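Local coordinates for protein trehalose monomycolate exporter MmpL3 (PDB 7NVH) that probably exports trehalose monomycolate, a mycolic acid carrier, across the inner membrane of Mycobacterium tuberculosis as an RND-family transporter, at residues A188-L196 and I680-F688. Residues are numbered along the deposited sequence; the frame is centred on the assembly and turned at random.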
loop_
_atom_site.group_PDB
_atom_site.type_symbol
_atom_site.label_atom_id
_atom_site.label_comp_id
_atom_site.label_asym_id
_atom_site.label_seq_id
_atom_site.Cartn_x
_atom_site.Cartn_y
_atom_site.Cartn_z
ATOM N N ALA A 188 14.838 -11.632 -4.749
ATOM C CA ALA A 188 14.794 -11.543 -3.298
ATOM C C ALA A 188 14.694 -12.909 -2.637
ATOM O O ALA A 188 15.347 -13.151 -1.620
ATOM C CB ALA A 188 13.619 -10.664 -2.857
ATOM N N LEU A 189 13.889 -13.808 -3.197
ATOM C CA LEU A 189 13.773 -15.146 -2.623
ATOM C C LEU A 189 15.105 -15.888 -2.598
ATOM O O LEU A 189 15.455 -16.435 -1.538
ATOM C CB LEU A 189 12.696 -15.936 -3.374
ATOM C CG LEU A 189 12.147 -17.173 -2.666
ATOM C CD1 LEU A 189 11.899 -16.878 -1.198
ATOM C CD2 LEU A 189 10.875 -17.653 -3.341
ATOM N N PRO A 190 15.890 -15.950 -3.681
ATOM C CA PRO A 190 17.211 -16.586 -3.552
ATOM C C PRO A 190 18.157 -15.815 -2.650
ATOM O O PRO A 190 18.938 -16.429 -1.913
ATOM C CB PRO A 190 17.714 -16.640 -5.001
ATOM C CG PRO A 190 16.996 -15.548 -5.682
ATOM C CD PRO A 190 15.635 -15.528 -5.070
ATOM N N LEU A 191 18.109 -14.483 -2.677
ATOM C CA LEU A 191 18.960 -13.700 -1.791
ATOM C C LEU A 191 18.569 -13.869 -0.329
ATOM O O LEU A 191 19.451 -13.971 0.532
ATOM C CB LEU A 191 18.914 -12.229 -2.196
ATOM C CG LEU A 191 19.909 -11.301 -1.507
ATOM C CD1 LEU A 191 21.326 -11.759 -1.794
ATOM C CD2 LEU A 191 19.712 -9.873 -1.981
ATOM N N VAL A 192 17.270 -13.921 -0.032
ATOM C CA VAL A 192 16.837 -14.235 1.324
ATOM C C VAL A 192 17.256 -15.648 1.707
ATOM O O VAL A 192 17.612 -15.900 2.862
ATOM C CB VAL A 192 15.317 -14.034 1.458
ATOM C CG1 VAL A 192 14.788 -14.718 2.704
ATOM C CG2 VAL A 192 14.987 -12.554 1.498
ATOM N N ALA A 193 17.236 -16.586 0.758
ATOM C CA ALA A 193 17.704 -17.935 1.052
ATOM C C ALA A 193 19.182 -17.941 1.417
ATOM O O ALA A 193 19.598 -18.653 2.336
ATOM C CB ALA A 193 17.442 -18.853 -0.142
ATOM N N VAL A 194 19.993 -17.156 0.706
ATOM C CA VAL A 194 21.417 -17.081 1.029
ATOM C C VAL A 194 21.628 -16.429 2.391
ATOM O O VAL A 194 22.488 -16.854 3.172
ATOM C CB VAL A 194 22.190 -16.345 -0.077
ATOM C CG1 VAL A 194 23.671 -16.336 0.240
ATOM C CG2 VAL A 194 21.959 -17.017 -1.413
ATOM N N VAL A 195 20.850 -15.389 2.699
ATOM C CA VAL A 195 20.946 -14.761 4.017
ATOM C C VAL A 195 20.602 -15.765 5.111
ATOM O O VAL A 195 21.289 -15.853 6.138
ATOM C CB VAL A 195 20.041 -13.519 4.087
ATOM C CG1 VAL A 195 19.932 -13.024 5.515
ATOM C CG2 VAL A 195 20.580 -12.425 3.187
ATOM N N LEU A 196 19.535 -16.539 4.905
ATOM C CA LEU A 196 19.136 -17.551 5.877
ATOM C C LEU A 196 20.187 -18.639 6.020
ATOM O O LEU A 196 20.405 -19.149 7.123
ATOM C CB LEU A 196 17.797 -18.159 5.471
ATOM C CG LEU A 196 16.559 -17.371 5.883
ATOM C CD1 LEU A 196 15.351 -17.830 5.103
ATOM C CD2 LEU A 196 16.321 -17.551 7.359
ATOM N N ILE A 680 16.596 -9.400 6.189
ATOM C CA ILE A 680 15.652 -10.132 5.350
ATOM C C ILE A 680 14.541 -9.209 4.870
ATOM O O ILE A 680 14.210 -9.169 3.676
ATOM C CB ILE A 680 15.092 -11.344 6.114
ATOM C CG1 ILE A 680 16.071 -12.514 6.036
ATOM C CG2 ILE A 680 13.732 -11.742 5.568
ATOM C CD1 ILE A 680 15.643 -13.719 6.833
ATOM N N VAL A 681 13.955 -8.439 5.788
ATOM C CA VAL A 681 12.880 -7.541 5.376
ATOM C C VAL A 681 13.419 -6.410 4.513
ATOM O O VAL A 681 12.729 -5.936 3.605
ATOM C CB VAL A 681 12.112 -7.002 6.591
ATOM C CG1 VAL A 681 10.849 -6.299 6.135
ATOM C CG2 VAL A 681 11.755 -8.131 7.513
ATOM N N ALA A 682 14.648 -5.958 4.766
ATOM C CA ALA A 682 15.243 -4.934 3.920
ATOM C C ALA A 682 15.429 -5.439 2.497
ATOM O O ALA A 682 15.165 -4.712 1.539
ATOM C CB ALA A 682 16.578 -4.475 4.504
ATOM N N VAL A 683 15.878 -6.685 2.341
ATOM C CA VAL A 683 16.013 -7.267 1.009
ATOM C C VAL A 683 14.651 -7.388 0.338
ATOM O O VAL A 683 14.490 -7.054 -0.844
ATOM C CB VAL A 683 16.724 -8.629 1.090
ATOM C CG1 VAL A 683 16.580 -9.378 -0.217
ATOM C CG2 VAL A 683 18.188 -8.437 1.434
ATOM N N VAL A 684 13.650 -7.863 1.082
ATOM C CA VAL A 684 12.320 -8.041 0.504
ATOM C C VAL A 684 11.752 -6.704 0.043
ATOM O O VAL A 684 11.170 -6.601 -1.043
ATOM C CB VAL A 684 11.387 -8.737 1.510
ATOM C CG1 VAL A 684 9.944 -8.623 1.064
ATOM C CG2 VAL A 684 11.780 -10.195 1.668
ATOM N N ALA A 685 11.917 -5.658 0.854
ATOM C CA ALA A 685 11.386 -4.349 0.488
ATOM C C ALA A 685 12.199 -3.706 -0.628
ATOM O O ALA A 685 11.637 -3.037 -1.502
ATOM C CB ALA A 685 11.339 -3.442 1.715
ATOM N N GLY A 686 13.522 -3.889 -0.622
ATOM C CA GLY A 686 14.355 -3.349 -1.677
ATOM C C GLY A 686 14.136 -4.004 -3.017
ATOM O O GLY A 686 14.393 -3.380 -4.051
ATOM N N ALA A 687 13.674 -5.254 -3.027
ATOM C CA ALA A 687 13.214 -5.841 -4.279
ATOM C C ALA A 687 12.022 -5.076 -4.833
ATOM O O ALA A 687 11.812 -5.047 -6.050
ATOM C CB ALA A 687 12.858 -7.312 -4.077
ATOM N N PHE A 688 11.234 -4.454 -3.958
ATOM C CA PHE A 688 10.084 -3.658 -4.354
ATOM C C PHE A 688 10.381 -2.167 -4.432
ATOM O O PHE A 688 9.558 -1.418 -4.967
ATOM C CB PHE A 688 8.924 -3.896 -3.384
ATOM C CG PHE A 688 8.192 -5.184 -3.619
ATOM C CD1 PHE A 688 8.406 -6.274 -2.797
ATOM C CD2 PHE A 688 7.285 -5.304 -4.655
ATOM C CE1 PHE A 688 7.733 -7.459 -3.004
ATOM C CE2 PHE A 688 6.609 -6.486 -4.867
ATOM C CZ PHE A 688 6.833 -7.565 -4.041
#
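Val-683 meets Ala-188, Leu-191 and Val-192, and Ile-680 meets Val-192, Val-195 and Leu-196, without a flat group on either side of the contact; the one aromatic ring in the two segments, Phe-688, packs on other helices. The side chains touch through aliphatic carbons, mostly methyls. Val-683 meets the other helix mainly through CG1: placed anti to the backbone N (chi1 167°), this methyl lies 3.6 Å from CD2 of Leu-191 and 3.9 Å from CG2 of Val-192. The same CG2 of Val-192 also meets CG2 of Val-684, at 4.0 Å. Toward the start of 188-196 the bulk falls away, and two small residues meet, Ala-188 CB lying 3.6 Å from Ala-687 CB. At the other end Ile-680 reaches across with an extended chain (chi2 176°): its CG1 packs against CG1 of Val-195 at 3.9 Å, while CD1 runs on to touch CG and CD2 of Leu-196, the two side chains at roughly right angles. Segments 188-196 and 680-688 run nearly antiparallel, at 165°, with their axes 9.4 Å apart at closest approach, a purely apolar seam between transmembrane helices of an RND-type fold. It joins the two MMPL family regions, one supplying helix 176-200 and the other helix 671-689. Helix 248-265 backs the seam, with Ile-250 touching both Val-192 and Ile-680; helix 203-227 packs on Leu-196, and helices 237-246 and 694-726 take up Phe-688.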